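Long-range contacts in NO-binding heme-dependent sensor protein (PDB 4U9B), which binds heme and, in its ferrous form, nitric oxide, and as an H-NOX gas sensor probably relays that binding into a signalling response: residues 130-135 with 170-175; 23-28 with 48-53; 2-7 with 75-80; 65-70 with 138-143. All coordinates share one frame; numbering follows the deposited sequence.

Contact 1: 130-135 with 170-175. With ZN (zinc ion), chain D; HEM (protoporphyrin IX containing Fe), chain B.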
# COMPACT_ATOMS: atom_id res chain seq x y z
N LEU A 130 -5.01 -0.05 14.58
CA LEU A 130 -5.43 0.33 13.24
C LEU A 130 -6.35 -0.72 12.63
O LEU A 130 -5.92 -1.83 12.33
CB LEU A 130 -4.21 0.55 12.35
CG LEU A 130 -4.42 1.41 11.11
CD1 LEU A 130 -4.83 2.84 11.48
CD2 LEU A 130 -3.16 1.44 10.26
N ARG A 131 -7.62 -0.35 12.45
CA ARG A 131 -8.58 -1.23 11.81
C ARG A 131 -8.50 -1.05 10.30
O ARG A 131 -8.48 0.08 9.81
CB ARG A 131 -10.00 -0.95 12.30
CG ARG A 131 -11.05 -1.88 11.71
CD ARG A 131 -12.46 -1.37 11.96
NE ARG A 131 -13.49 -2.28 11.45
CZ ARG A 131 -13.99 -2.26 10.22
NH1 ARG A 131 -13.57 -1.36 9.33
NH2 ARG A 131 -14.91 -3.14 9.87
N TYR A 132 -8.45 -2.17 9.57
CA TYR A 132 -8.41 -2.15 8.12
C TYR A 132 -9.55 -2.99 7.55
O TYR A 132 -9.80 -4.11 8.01
CB TYR A 132 -7.07 -2.68 7.61
CG TYR A 132 -7.02 -2.89 6.11
CD1 TYR A 132 -7.43 -4.08 5.54
CD2 TYR A 132 -6.56 -1.88 5.27
CE1 TYR A 132 -7.40 -4.28 4.18
CE2 TYR A 132 -6.52 -2.07 3.90
CZ TYR A 132 -6.94 -3.27 3.36
OH TYR A 132 -6.90 -3.46 2.00
N SER A 133 -10.25 -2.44 6.56
CA SER A 133 -11.28 -3.17 5.83
C SER A 133 -11.27 -2.73 4.37
O SER A 133 -11.19 -1.53 4.10
CB SER A 133 -12.65 -2.93 6.45
OG SER A 133 -13.60 -3.85 5.94
N SER A 134 -11.36 -3.68 3.45
CA SER A 134 -11.39 -3.35 2.02
C SER A 134 -11.75 -4.56 1.15
O SER A 134 -11.30 -5.67 1.43
CB SER A 134 -10.03 -2.80 1.58
OG SER A 134 -10.01 -2.60 0.18
N PRO A 135 -12.55 -4.34 0.10
CA PRO A 135 -12.82 -5.42 -0.86
C PRO A 135 -11.54 -5.94 -1.53
O PRO A 135 -11.51 -7.07 -2.00
CB PRO A 135 -13.74 -4.77 -1.90
CG PRO A 135 -14.35 -3.62 -1.20
CD PRO A 135 -13.33 -3.13 -0.22
N ASP A 170 -14.12 -9.97 9.02
CA ASP A 170 -14.62 -8.92 8.13
C ASP A 170 -13.74 -7.67 8.19
O ASP A 170 -14.06 -6.64 7.61
CB ASP A 170 -16.08 -8.56 8.47
CG ASP A 170 -16.25 -7.99 9.87
OD1 ASP A 170 -15.24 -7.67 10.54
OD2 ASP A 170 -17.41 -7.86 10.30
N HIS A 171 -12.62 -7.79 8.89
CA HIS A 171 -11.67 -6.69 9.03
C HIS A 171 -10.34 -7.22 9.53
O HIS A 171 -10.26 -8.36 10.01
CB HIS A 171 -12.20 -5.63 10.00
CG HIS A 171 -12.22 -6.08 11.43
ND1 HIS A 171 -13.24 -6.84 11.95
CD2 HIS A 171 -11.33 -5.89 12.43
CE1 HIS A 171 -12.98 -7.09 13.23
NE2 HIS A 171 -11.83 -6.53 13.54
N CYS A 172 -9.31 -6.40 9.42
CA CYS A 172 -8.02 -6.68 10.04
C CYS A 172 -7.77 -5.69 11.16
O CYS A 172 -8.25 -4.56 11.12
CB CYS A 172 -6.88 -6.59 9.03
SG CYS A 172 -7.09 -7.59 7.56
N MET A 173 -7.02 -6.14 12.16
CA MET A 173 -6.60 -5.29 13.26
C MET A 173 -5.08 -5.32 13.35
O MET A 173 -4.48 -6.35 13.65
CB MET A 173 -7.22 -5.76 14.58
CG MET A 173 -6.95 -4.83 15.75
SD MET A 173 -7.48 -3.12 15.45
CE MET A 173 -9.20 -3.38 15.03
N LEU A 174 -4.47 -4.18 13.04
CA LEU A 174 -3.02 -4.04 13.10
C LEU A 174 -2.64 -3.20 14.31
O LEU A 174 -2.92 -2.00 14.36
CB LEU A 174 -2.48 -3.39 11.82
CG LEU A 174 -2.41 -4.30 10.58
CD1 LEU A 174 -3.80 -4.71 10.11
CD2 LEU A 174 -1.66 -3.61 9.46
N ILE A 175 -2.03 -3.84 15.30
CA ILE A 175 -1.56 -3.15 16.49
C ILE A 175 -0.11 -2.74 16.27
O ILE A 175 0.77 -3.59 16.08
CB ILE A 175 -1.66 -4.02 17.75
CG1 ILE A 175 -3.09 -4.55 17.92
CG2 ILE A 175 -1.22 -3.24 18.99
CD1 ILE A 175 -4.16 -3.47 17.95
ZN ZN D . -5.19 -8.88 7.35
CHA HEM B . -4.40 2.97 -1.69
CHB HEM B . -3.15 2.26 2.93
CHC HEM B . -0.51 6.30 2.89
CHD HEM B . -2.71 7.56 -1.24
C1A HEM B . -4.13 2.36 -0.50
C2A HEM B . -4.20 0.93 -0.23
C3A HEM B . -3.85 0.75 1.05
C4A HEM B . -3.55 2.03 1.63
CMA HEM B . -3.77 -0.59 1.80
CAA HEM B . -4.61 -0.17 -1.23
CBA HEM B . -6.10 -0.08 -1.57
CGA HEM B . -6.97 -0.85 -0.61
O1A HEM B . -8.22 -0.87 -0.81
O2A HEM B . -6.45 -1.46 0.37
C1B HEM B . -2.29 3.25 3.32
C2B HEM B . -1.54 3.29 4.55
C3B HEM B . -0.81 4.42 4.55
C4B HEM B . -1.07 5.11 3.30
CMB HEM B . -1.66 2.19 5.63
CAB HEM B . 0.19 4.98 5.60
CBB HEM B . 0.77 4.23 6.54
C1C HEM B . -0.88 7.01 1.76
C2C HEM B . -0.34 8.29 1.36
C3C HEM B . -0.94 8.67 0.23
C4C HEM B . -1.88 7.62 -0.14
CMC HEM B . 0.73 9.07 2.15
CAC HEM B . -0.62 10.00 -0.50
CBC HEM B . -1.38 10.50 -1.49
C1D HEM B . -3.27 6.43 -1.78
C2D HEM B . -3.76 6.33 -3.14
C3D HEM B . -4.29 4.90 -3.28
C4D HEM B . -4.07 4.28 -2.00
CMD HEM B . -3.75 7.43 -4.22
CAD HEM B . -4.92 4.26 -4.52
CBD HEM B . -6.43 4.47 -4.51
CGD HEM B . -7.02 3.82 -5.74
O1D HEM B . -6.34 2.93 -6.31
O2D HEM B . -8.15 4.18 -6.15
NA HEM B . -3.72 3.00 0.66
NB HEM B . -1.97 4.37 2.57
NC HEM B . -1.81 6.63 0.82
ND HEM B . -3.46 5.20 -1.15
FE HEM B . -2.92 4.88 0.81
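Tyr132 and Cys172 form an antiparallel hydrogen-bonded pair, with Cys172 N 2.7 Å from Tyr132 O and a return bond from Tyr132 N to Cys172 O. Two residues along, Leu130 and Leu174 repeat the exchange, Leu174 N lying 2.9 Å from Leu130 O. The side chains of these four residues share one face of the sheet, where Cys172 SG approaches Tyr132 CD1 at 4.1 Å, an oblique sulfur-aromatic contact. The opposite face carries Arg131 and Met173, a non-hydrogen-bonded pair. Met173 bends twice along its chain, and its last torsion (chi3 56°) brings CE to 3.7 Å from Arg131 CB. Farther out, Arg131 crosses His171 at about a right angle, and His171 CB sits over one face of the guanidinium, toward its rim. His171 ND1 gives a nearly straight bond of 2.6 Å to Asp170 OD1, in the imidazole plane, which helps to fix the rotation of the ring.

Strands 128-133 and 172-179, paired here, are the two central strands of the four-stranded antiparallel sheet. Tyr132 and Ser134 belong, with Arg136, to the Tyr-x-Ser-x-Arg signature of H-NOX proteins, which binds heme through propionate oxygens. Tyr132 OH donates to heme O2A at 2.6 Å, the oxygen lying in the ring plane at its edge, while Ser134 OG reaches heme O1A of the same propionate at 2.7 Å. Leu138 N is hydrogen-bonded to the tyrosine hydroxyl. Cys172 SG binds the zinc ion at 2.3 Å, its site completed by Cys139, His161 and Cys164.

Contact 2: 23-28 with 48-53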
# COMPACT_ATOMS: atom_id res chain seq x y z
N ASN A 23 7.24 -5.45 -19.33
CA ASN A 23 6.44 -5.50 -20.53
C ASN A 23 5.84 -6.89 -20.75
O ASN A 23 4.71 -7.01 -21.22
CB ASN A 23 7.26 -5.05 -21.74
CG ASN A 23 7.42 -3.55 -21.82
OD1 ASN A 23 6.55 -2.79 -21.40
ND2 ASN A 23 8.54 -3.11 -22.37
N GLU A 24 6.58 -7.93 -20.39
CA GLU A 24 6.05 -9.29 -20.47
C GLU A 24 4.82 -9.41 -19.58
O GLU A 24 3.79 -9.95 -19.99
CB GLU A 24 7.09 -10.34 -20.07
CG GLU A 24 6.57 -11.77 -20.20
CD GLU A 24 7.47 -12.80 -19.54
OE1 GLU A 24 8.53 -12.41 -18.99
OE2 GLU A 24 7.11 -14.00 -19.56
N LEU A 25 4.95 -8.92 -18.35
CA LEU A 25 3.85 -8.95 -17.39
C LEU A 25 2.62 -8.22 -17.92
O LEU A 25 1.49 -8.66 -17.71
CB LEU A 25 4.29 -8.35 -16.06
CG LEU A 25 5.29 -9.19 -15.26
CD1 LEU A 25 5.98 -8.36 -14.20
CD2 LEU A 25 4.60 -10.39 -14.63
N LEU A 26 2.83 -7.10 -18.61
CA LEU A 26 1.72 -6.35 -19.18
C LEU A 26 1.09 -7.10 -20.36
O LEU A 26 -0.13 -7.09 -20.51
CB LEU A 26 2.17 -4.95 -19.62
CG LEU A 26 2.50 -3.94 -18.52
CD1 LEU A 26 2.51 -2.53 -19.08
CD2 LEU A 26 1.54 -4.04 -17.34
N GLU A 27 1.91 -7.75 -21.18
CA GLU A 27 1.39 -8.56 -22.28
C GLU A 27 0.50 -9.67 -21.75
O GLU A 27 -0.56 -9.95 -22.30
CB GLU A 27 2.53 -9.17 -23.10
CG GLU A 27 3.29 -8.18 -23.97
CD GLU A 27 4.43 -8.84 -24.73
OE1 GLU A 27 4.39 -10.07 -24.92
OE2 GLU A 27 5.37 -8.12 -25.13
N LYS A 28 0.94 -10.30 -20.66
CA LYS A 28 0.23 -11.44 -20.10
C LYS A 28 -1.06 -11.04 -19.39
O LYS A 28 -2.05 -11.76 -19.46
CB LYS A 28 1.12 -12.19 -19.11
CG LYS A 28 2.26 -12.97 -19.74
CD LYS A 28 3.02 -13.78 -18.70
CE LYS A 28 2.18 -14.94 -18.15
NZ LYS A 28 2.88 -15.68 -17.06
N PHE A 48 -3.27 -7.37 -9.29
CA PHE A 48 -3.16 -8.66 -8.61
C PHE A 48 -2.57 -9.74 -9.52
O PHE A 48 -1.74 -10.54 -9.07
CB PHE A 48 -4.53 -9.11 -8.09
CG PHE A 48 -4.98 -8.40 -6.84
CD1 PHE A 48 -4.24 -8.50 -5.67
CD2 PHE A 48 -6.16 -7.67 -6.83
CE1 PHE A 48 -4.66 -7.86 -4.52
CE2 PHE A 48 -6.58 -7.03 -5.67
CZ PHE A 48 -5.82 -7.12 -4.52
N SER A 49 -2.97 -9.75 -10.78
CA SER A 49 -2.46 -10.74 -11.73
C SER A 49 -0.95 -10.58 -11.90
O SER A 49 -0.21 -11.56 -11.92
CB SER A 49 -3.15 -10.62 -13.08
OG SER A 49 -4.47 -11.12 -13.01
N ILE A 50 -0.51 -9.33 -12.03
CA ILE A 50 0.91 -9.05 -12.16
C ILE A 50 1.67 -9.52 -10.93
O ILE A 50 2.68 -10.22 -11.04
CB ILE A 50 1.18 -7.55 -12.39
CG1 ILE A 50 0.67 -7.14 -13.78
CG2 ILE A 50 2.67 -7.23 -12.28
CD1 ILE A 50 0.57 -5.64 -13.97
N VAL A 51 1.20 -9.13 -9.75
CA VAL A 51 1.88 -9.47 -8.51
C VAL A 51 1.81 -10.98 -8.25
O VAL A 51 2.75 -11.55 -7.69
CB VAL A 51 1.31 -8.69 -7.31
CG1 VAL A 51 2.05 -9.02 -6.03
CG2 VAL A 51 1.42 -7.19 -7.56
N GLN A 52 0.71 -11.62 -8.65
CA GLN A 52 0.57 -13.07 -8.52
C GLN A 52 1.63 -13.79 -9.35
O GLN A 52 2.20 -14.79 -8.90
CB GLN A 52 -0.82 -13.53 -8.95
CG GLN A 52 -1.09 -15.02 -8.67
CD GLN A 52 -2.04 -15.27 -7.51
OE1 GLN A 52 -2.43 -14.35 -6.79
NE2 GLN A 52 -2.40 -16.53 -7.31
N ASP A 53 1.87 -13.28 -10.55
CA ASP A 53 2.87 -13.84 -11.45
C ASP A 53 4.26 -13.74 -10.83
O ASP A 53 5.00 -14.72 -10.78
CB ASP A 53 2.82 -13.12 -12.80
CG ASP A 53 3.51 -13.87 -13.90
OD1 ASP A 53 4.44 -14.66 -13.61
OD2 ASP A 53 3.13 -13.68 -15.07
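Leu25 and Ile50 meet where helix 19-29 packs across helix 44-58, a helix-helix contact in the helical N-terminal part of the H-NOX fold, away from the heme and zinc sites. The local axes approach to 9.7 Å at an angle of 125°.

Leu25, whose CB is directed at the partner helix, places CD1 4.0 Å from Ile50 CG2. The other branch of Ile50 serves a second leucine: its CD1 lies 3.9 Å from Leu26 CD2, although Leu26 sets out from its backbone away from this helix. Tyr36 also packs on Leu26. Leu25 CD2, meanwhile, rests 3.6 Å from Asp53 OD2, so a methyl group borders the polar part of the interface.

That polar part is a salt bridge. Asp53 extends its carboxylate toward helix 19-29 with CG anti to the backbone N (chi1 -164°), and the Lys28 side chain crosses that of Asp53 at about a right angle. The carboxylate is well supplied with partners: OD1 forms a salt bridge with Arg57, and OD2 also shares a hydrogen bond with His29 NE2. Together these probably stabilise the charged form of Asp53. Lys28 NZ reaches Asp53 OD2 at 2.8 Å from the syn side, 31° out of the carboxylate plane.

Contact 3: 2-7 with 75-80. With HEM (protoporphyrin IX containing Fe), chain B.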
# COMPACT_ATOMS: atom_id res chain seq x y z
N LYS A 2 -5.90 3.05 -9.08
CA LYS A 2 -5.37 4.19 -9.82
C LYS A 2 -4.01 3.88 -10.42
O LYS A 2 -3.25 3.08 -9.88
CB LYS A 2 -5.29 5.43 -8.91
CG LYS A 2 -6.64 6.06 -8.59
CD LYS A 2 -7.31 6.61 -9.84
CE LYS A 2 -8.65 7.25 -9.54
NZ LYS A 2 -9.39 7.57 -10.80
N GLY A 3 -3.72 4.51 -11.55
CA GLY A 3 -2.49 4.27 -12.28
C GLY A 3 -1.23 4.52 -11.48
O GLY A 3 -0.21 3.90 -11.74
N ILE A 4 -1.30 5.43 -10.51
CA ILE A 4 -0.13 5.75 -9.70
C ILE A 4 0.39 4.48 -9.02
O ILE A 4 1.60 4.28 -8.91
CB ILE A 4 -0.42 6.84 -8.64
CG1 ILE A 4 0.80 7.04 -7.73
CG2 ILE A 4 -1.64 6.48 -7.80
CD1 ILE A 4 0.80 8.35 -6.97
N ILE A 5 -0.53 3.63 -8.58
CA ILE A 5 -0.14 2.39 -7.93
C ILE A 5 0.63 1.51 -8.90
O ILE A 5 1.66 0.93 -8.56
CB ILE A 5 -1.36 1.63 -7.38
CG1 ILE A 5 -2.19 2.53 -6.46
CG2 ILE A 5 -0.93 0.36 -6.65
CD1 ILE A 5 -1.45 3.07 -5.25
N PHE A 6 0.12 1.41 -10.13
CA PHE A 6 0.80 0.67 -11.19
C PHE A 6 2.14 1.31 -11.54
O PHE A 6 3.11 0.61 -11.83
CB PHE A 6 -0.07 0.59 -12.44
CG PHE A 6 -1.28 -0.27 -12.28
CD1 PHE A 6 -1.23 -1.62 -12.56
CD2 PHE A 6 -2.48 0.28 -11.86
CE1 PHE A 6 -2.35 -2.42 -12.42
CE2 PHE A 6 -3.60 -0.51 -11.71
CZ PHE A 6 -3.54 -1.86 -12.00
N ASN A 7 2.20 2.64 -11.52
CA ASN A 7 3.45 3.33 -11.84
C ASN A 7 4.54 3.00 -10.83
O ASN A 7 5.69 2.78 -11.21
CB ASN A 7 3.23 4.85 -11.89
CG ASN A 7 2.36 5.28 -13.05
OD1 ASN A 7 2.25 4.59 -14.06
ND2 ASN A 7 1.74 6.45 -12.91
N ASN A 75 7.30 5.46 -0.22
CA ASN A 75 8.17 6.47 -0.80
C ASN A 75 7.67 6.90 -2.18
O ASN A 75 7.80 8.06 -2.56
CB ASN A 75 9.60 5.94 -0.91
CG ASN A 75 10.10 5.34 0.38
OD1 ASN A 75 9.70 4.23 0.75
ND2 ASN A 75 10.97 6.05 1.07
N GLY A 76 7.08 5.95 -2.91
CA GLY A 76 6.53 6.24 -4.21
C GLY A 76 5.39 7.24 -4.12
O GLY A 76 5.27 8.13 -4.95
N LEU A 77 4.57 7.09 -3.09
CA LEU A 77 3.46 8.00 -2.85
C LEU A 77 3.96 9.32 -2.27
O LEU A 77 3.51 10.39 -2.66
CB LEU A 77 2.43 7.37 -1.91
CG LEU A 77 1.66 6.17 -2.47
CD1 LEU A 77 0.90 5.47 -1.35
CD2 LEU A 77 0.71 6.62 -3.57
N ALA A 78 4.89 9.22 -1.32
CA ALA A 78 5.45 10.40 -0.68
C ALA A 78 6.15 11.31 -1.69
O ALA A 78 6.05 12.53 -1.60
CB ALA A 78 6.42 9.99 0.42
N SER A 79 6.84 10.70 -2.65
CA SER A 79 7.56 11.45 -3.67
C SER A 79 6.63 12.20 -4.61
O SER A 79 6.92 13.33 -5.01
CB SER A 79 8.44 10.50 -4.49
OG SER A 79 9.61 10.14 -3.77
N ARG A 80 5.51 11.58 -4.95
CA ARG A 80 4.55 12.16 -5.89
C ARG A 80 3.58 13.11 -5.20
O ARG A 80 2.99 13.97 -5.86
CB ARG A 80 3.79 11.04 -6.61
CG ARG A 80 4.65 10.22 -7.57
CD ARG A 80 3.96 8.90 -7.94
NE ARG A 80 4.66 8.18 -9.00
CZ ARG A 80 5.77 7.47 -8.83
NH1 ARG A 80 6.35 7.39 -7.64
NH2 ARG A 80 6.32 6.83 -9.86
CHA HEM B . -4.40 2.97 -1.69
CHB HEM B . -3.15 2.26 2.93
CHC HEM B . -0.51 6.30 2.89
CHD HEM B . -2.71 7.56 -1.24
C1A HEM B . -4.13 2.36 -0.50
C2A HEM B . -4.20 0.93 -0.23
C3A HEM B . -3.85 0.75 1.05
C4A HEM B . -3.55 2.03 1.63
CMA HEM B . -3.77 -0.59 1.80
CAA HEM B . -4.61 -0.17 -1.23
CBA HEM B . -6.10 -0.08 -1.57
CGA HEM B . -6.97 -0.85 -0.61
O1A HEM B . -8.22 -0.87 -0.81
O2A HEM B . -6.45 -1.46 0.37
C1B HEM B . -2.29 3.25 3.32
C2B HEM B . -1.54 3.29 4.55
C3B HEM B . -0.81 4.42 4.55
C4B HEM B . -1.07 5.11 3.30
CMB HEM B . -1.66 2.19 5.63
CAB HEM B . 0.19 4.98 5.60
CBB HEM B . 0.77 4.23 6.54
C1C HEM B . -0.88 7.01 1.76
C2C HEM B . -0.34 8.29 1.36
C3C HEM B . -0.94 8.67 0.23
C4C HEM B . -1.88 7.62 -0.14
CMC HEM B . 0.73 9.07 2.15
CAC HEM B . -0.62 10.00 -0.50
CBC HEM B . -1.38 10.50 -1.49
C1D HEM B . -3.27 6.43 -1.78
C2D HEM B . -3.76 6.33 -3.14
C3D HEM B . -4.29 4.90 -3.28
C4D HEM B . -4.07 4.28 -2.00
CMD HEM B . -3.75 7.43 -4.22
CAD HEM B . -4.92 4.26 -4.52
CBD HEM B . -6.43 4.47 -4.51
CGD HEM B . -7.02 3.82 -5.74
O1D HEM B . -6.34 2.93 -6.31
O2D HEM B . -8.15 4.18 -6.15
NA HEM B . -3.72 3.00 0.66
NB HEM B . -1.97 4.37 2.57
NC HEM B . -1.81 6.63 0.82
ND HEM B . -3.46 5.20 -1.15
FE HEM B . -2.92 4.88 0.81
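Ile4 reaches between Leu77 and Arg80, joining helix 3-17 to the C-terminal end of helix 62-80 in the helical part of the H-NOX fold that borders the heme pocket. The segment axes run 119° apart, and no hydrogen bond links the two segments, so the contact rests on how side chains are laid against one another.

The CB of Ile4 is directed at the partner helix, with CG1 anti to the backbone N (chi1 175°). Ile4 crosses Leu77 at about a right angle, its CD1 meeting Leu77 CD2 at 3.8 Å. With Arg80 the relation differs: the two side chains slide past each other in opposite directions, which lays Ile4 CD1 3.4 Å from Arg80 CD. The guanidinium beyond lies obliquely near Asn7 CB and forms a salt bridge through NH2 with Asp11.

Both segments also touch the heme. Leu77 divides its branches, CD2 going to Ile4 and CD1 to the porphyrin, 3.7 Å from heme NC. Ile5 CD1 meets heme CAD at the base of a propionate, whose O1D accepts a 2.8 Å bond from Lys2 N. Arg80 NH1 turns back along its own helix to Gly76 O, 3.0 Å away and close to the guanidinium plane.

Contact 4: 65-70 with 138-143. With ZN (zinc ion), chain D; HEM (protoporphyrin IX containing Fe), chain B.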
# COMPACT_ATOMS: atom_id res chain seq x y z
N VAL A 65 5.04 -10.69 -1.09
CA VAL A 65 5.36 -9.79 -2.20
C VAL A 65 4.56 -8.50 -2.05
O VAL A 65 5.08 -7.41 -2.26
CB VAL A 65 5.06 -10.45 -3.56
CG1 VAL A 65 5.24 -9.45 -4.70
CG2 VAL A 65 5.95 -11.66 -3.77
N VAL A 66 3.29 -8.64 -1.67
CA VAL A 66 2.41 -7.49 -1.49
C VAL A 66 2.91 -6.59 -0.37
O VAL A 66 2.84 -5.37 -0.47
CB VAL A 66 0.96 -7.96 -1.20
CG1 VAL A 66 0.09 -6.81 -0.69
CG2 VAL A 66 0.35 -8.57 -2.46
N LYS A 67 3.42 -7.20 0.69
CA LYS A 67 3.95 -6.44 1.82
C LYS A 67 5.21 -5.70 1.41
O LYS A 67 5.42 -4.55 1.80
CB LYS A 67 4.22 -7.37 3.01
CG LYS A 67 4.78 -6.66 4.24
CD LYS A 67 4.93 -7.63 5.41
CE LYS A 67 5.47 -6.93 6.65
NZ LYS A 67 5.48 -7.81 7.85
N ALA A 68 6.05 -6.36 0.62
CA ALA A 68 7.28 -5.74 0.12
C ALA A 68 6.94 -4.54 -0.76
O ALA A 68 7.56 -3.48 -0.65
CB ALA A 68 8.11 -6.74 -0.65
N PHE A 69 5.96 -4.72 -1.63
CA PHE A 69 5.49 -3.64 -2.48
C PHE A 69 4.95 -2.49 -1.65
O PHE A 69 5.22 -1.32 -1.94
CB PHE A 69 4.41 -4.15 -3.44
CG PHE A 69 3.74 -3.06 -4.23
CD1 PHE A 69 4.48 -2.20 -5.03
CD2 PHE A 69 2.37 -2.91 -4.19
CE1 PHE A 69 3.86 -1.21 -5.76
CE2 PHE A 69 1.74 -1.92 -4.92
CZ PHE A 69 2.49 -1.07 -5.70
N GLY A 70 4.19 -2.81 -0.60
CA GLY A 70 3.64 -1.81 0.28
C GLY A 70 4.70 -0.91 0.89
O GLY A 70 4.52 0.31 0.96
N LEU A 138 -6.11 -5.93 0.87
CA LEU A 138 -4.69 -5.58 0.76
C LEU A 138 -4.09 -5.17 2.11
O LEU A 138 -3.28 -4.24 2.19
CB LEU A 138 -4.51 -4.45 -0.25
CG LEU A 138 -4.59 -4.86 -1.72
CD1 LEU A 138 -4.78 -3.63 -2.61
CD2 LEU A 138 -3.34 -5.61 -2.13
N CYS A 139 -4.46 -5.88 3.16
CA CYS A 139 -3.97 -5.57 4.50
C CYS A 139 -2.45 -5.71 4.59
O CYS A 139 -1.81 -5.01 5.38
CB CYS A 139 -4.64 -6.46 5.54
SG CYS A 139 -4.39 -8.22 5.27
N PHE A 140 -1.88 -6.60 3.79
CA PHE A 140 -0.43 -6.78 3.82
C PHE A 140 0.26 -5.61 3.14
O PHE A 140 1.40 -5.27 3.47
CB PHE A 140 -0.03 -8.11 3.17
CG PHE A 140 -0.03 -9.27 4.13
CD1 PHE A 140 -1.21 -9.85 4.53
CD2 PHE A 140 1.16 -9.77 4.63
CE1 PHE A 140 -1.21 -10.92 5.42
CE2 PHE A 140 1.17 -10.83 5.51
CZ PHE A 140 -0.02 -11.40 5.91
N CYS A 141 -0.43 -4.98 2.19
CA CYS A 141 0.09 -3.76 1.58
C CYS A 141 0.03 -2.63 2.61
O CYS A 141 0.94 -1.80 2.68
CB CYS A 141 -0.72 -3.40 0.32
SG CYS A 141 -0.09 -1.98 -0.61
N ALA A 142 -1.03 -2.62 3.41
CA ALA A 142 -1.17 -1.64 4.49
C ALA A 142 -0.04 -1.81 5.49
O ALA A 142 0.55 -0.83 5.95
CB ALA A 142 -2.52 -1.79 5.18
N GLU A 143 0.25 -3.06 5.84
CA GLU A 143 1.31 -3.36 6.80
C GLU A 143 2.64 -2.86 6.24
O GLU A 143 3.41 -2.21 6.94
CB GLU A 143 1.37 -4.87 7.10
CG GLU A 143 2.30 -5.23 8.24
CD GLU A 143 2.22 -6.69 8.66
OE1 GLU A 143 1.10 -7.25 8.72
OE2 GLU A 143 3.27 -7.27 8.95
ZN ZN D . -5.19 -8.88 7.35
CHA HEM B . -4.40 2.97 -1.69
CHB HEM B . -3.15 2.26 2.93
CHC HEM B . -0.51 6.30 2.89
CHD HEM B . -2.71 7.56 -1.24
C1A HEM B . -4.13 2.36 -0.50
C2A HEM B . -4.20 0.93 -0.23
C3A HEM B . -3.85 0.75 1.05
C4A HEM B . -3.55 2.03 1.63
CMA HEM B . -3.77 -0.59 1.80
CAA HEM B . -4.61 -0.17 -1.23
CBA HEM B . -6.10 -0.08 -1.57
CGA HEM B . -6.97 -0.85 -0.61
O1A HEM B . -8.22 -0.87 -0.81
O2A HEM B . -6.45 -1.46 0.37
C1B HEM B . -2.29 3.25 3.32
C2B HEM B . -1.54 3.29 4.55
C3B HEM B . -0.81 4.42 4.55
C4B HEM B . -1.07 5.11 3.30
CMB HEM B . -1.66 2.19 5.63
CAB HEM B . 0.19 4.98 5.60
CBB HEM B . 0.77 4.23 6.54
C1C HEM B . -0.88 7.01 1.76
C2C HEM B . -0.34 8.29 1.36
C3C HEM B . -0.94 8.67 0.23
C4C HEM B . -1.88 7.62 -0.14
CMC HEM B . 0.73 9.07 2.15
CAC HEM B . -0.62 10.00 -0.50
CBC HEM B . -1.38 10.50 -1.49
C1D HEM B . -3.27 6.43 -1.78
C2D HEM B . -3.76 6.33 -3.14
C3D HEM B . -4.29 4.90 -3.28
C4D HEM B . -4.07 4.28 -2.00
CMD HEM B . -3.75 7.43 -4.22
CAD HEM B . -4.92 4.26 -4.52
CBD HEM B . -6.43 4.47 -4.51
CGD HEM B . -7.02 3.82 -5.74
O1D HEM B . -6.34 2.93 -6.31
O2D HEM B . -8.15 4.18 -6.15
NA HEM B . -3.72 3.00 0.66
NB HEM B . -1.97 4.37 2.57
NC HEM B . -1.81 6.63 0.82
ND HEM B . -3.46 5.20 -1.15
FE HEM B . -2.92 4.88 0.81
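Phe140 turns the edge of its ring to Lys67, whose CB lies near the ring plane, 4.2 Å from Phe140 CD2. Phe69 is met obliquely by Cys141 SG in a sulfur-aromatic contact, and Ile5, Leu9 and Met12 of helix 3-17 pack on it. These rings accompany a close helix-helix crossing in the H-NOX core: helix 62-80 and the start of helix 139-152 run 40° apart, with axes only 6.9 Å from each other.

Gly70 lies at the tight point, its CA 3.6 Å from Cys141 O with no side chain to hold the backbones apart. Lys67 CA makes a CA-H...O contact with Phe140 O. Val66, one turn earlier and with CB directed at the other helix, meets Cys141 CB through CG1 at 3.6 Å and also touches Leu138 CD2. Leu138 CD1 goes instead to the heme propionate arm, and Cys139 SG binds the zinc ion.

The contact ends in a salt bridge between two extended, obliquely crossing side chains. Glu143 OE1 is hydrogen-bonded to the zinc ligand His161, making Glu143 second-shell to the metal. Glu143 OE2 is met by Lys67 NZ on the anti side, 34° out of the carboxylate plane, at a doubtfully short 2.5 Å.

From the N terminus, residues 2-7 pair with 75-80, where contact 3 closes a largely helical loop of 67 residues. Contact 2 is nested inside that loop, tying helix 19-29 to helix 44-58. Helix 62-80 serves twice: its 65-70 segment opens contact 4 before contact 3 has closed, so the two cross, with Ile5 O against Phe69 CZ. Contact 4 ties helix 62-80 to helix 139-152. Contact 1 opens at 130-135 before contact 4 closes, crosses it, and joins neighbouring strands of the antiparallel sheet. Contacts 1, 3 and 4 all touch the heme; contacts 1 and 4 share the zinc ion. Contact 2 reaches contact 4 through Val51 and Phe48.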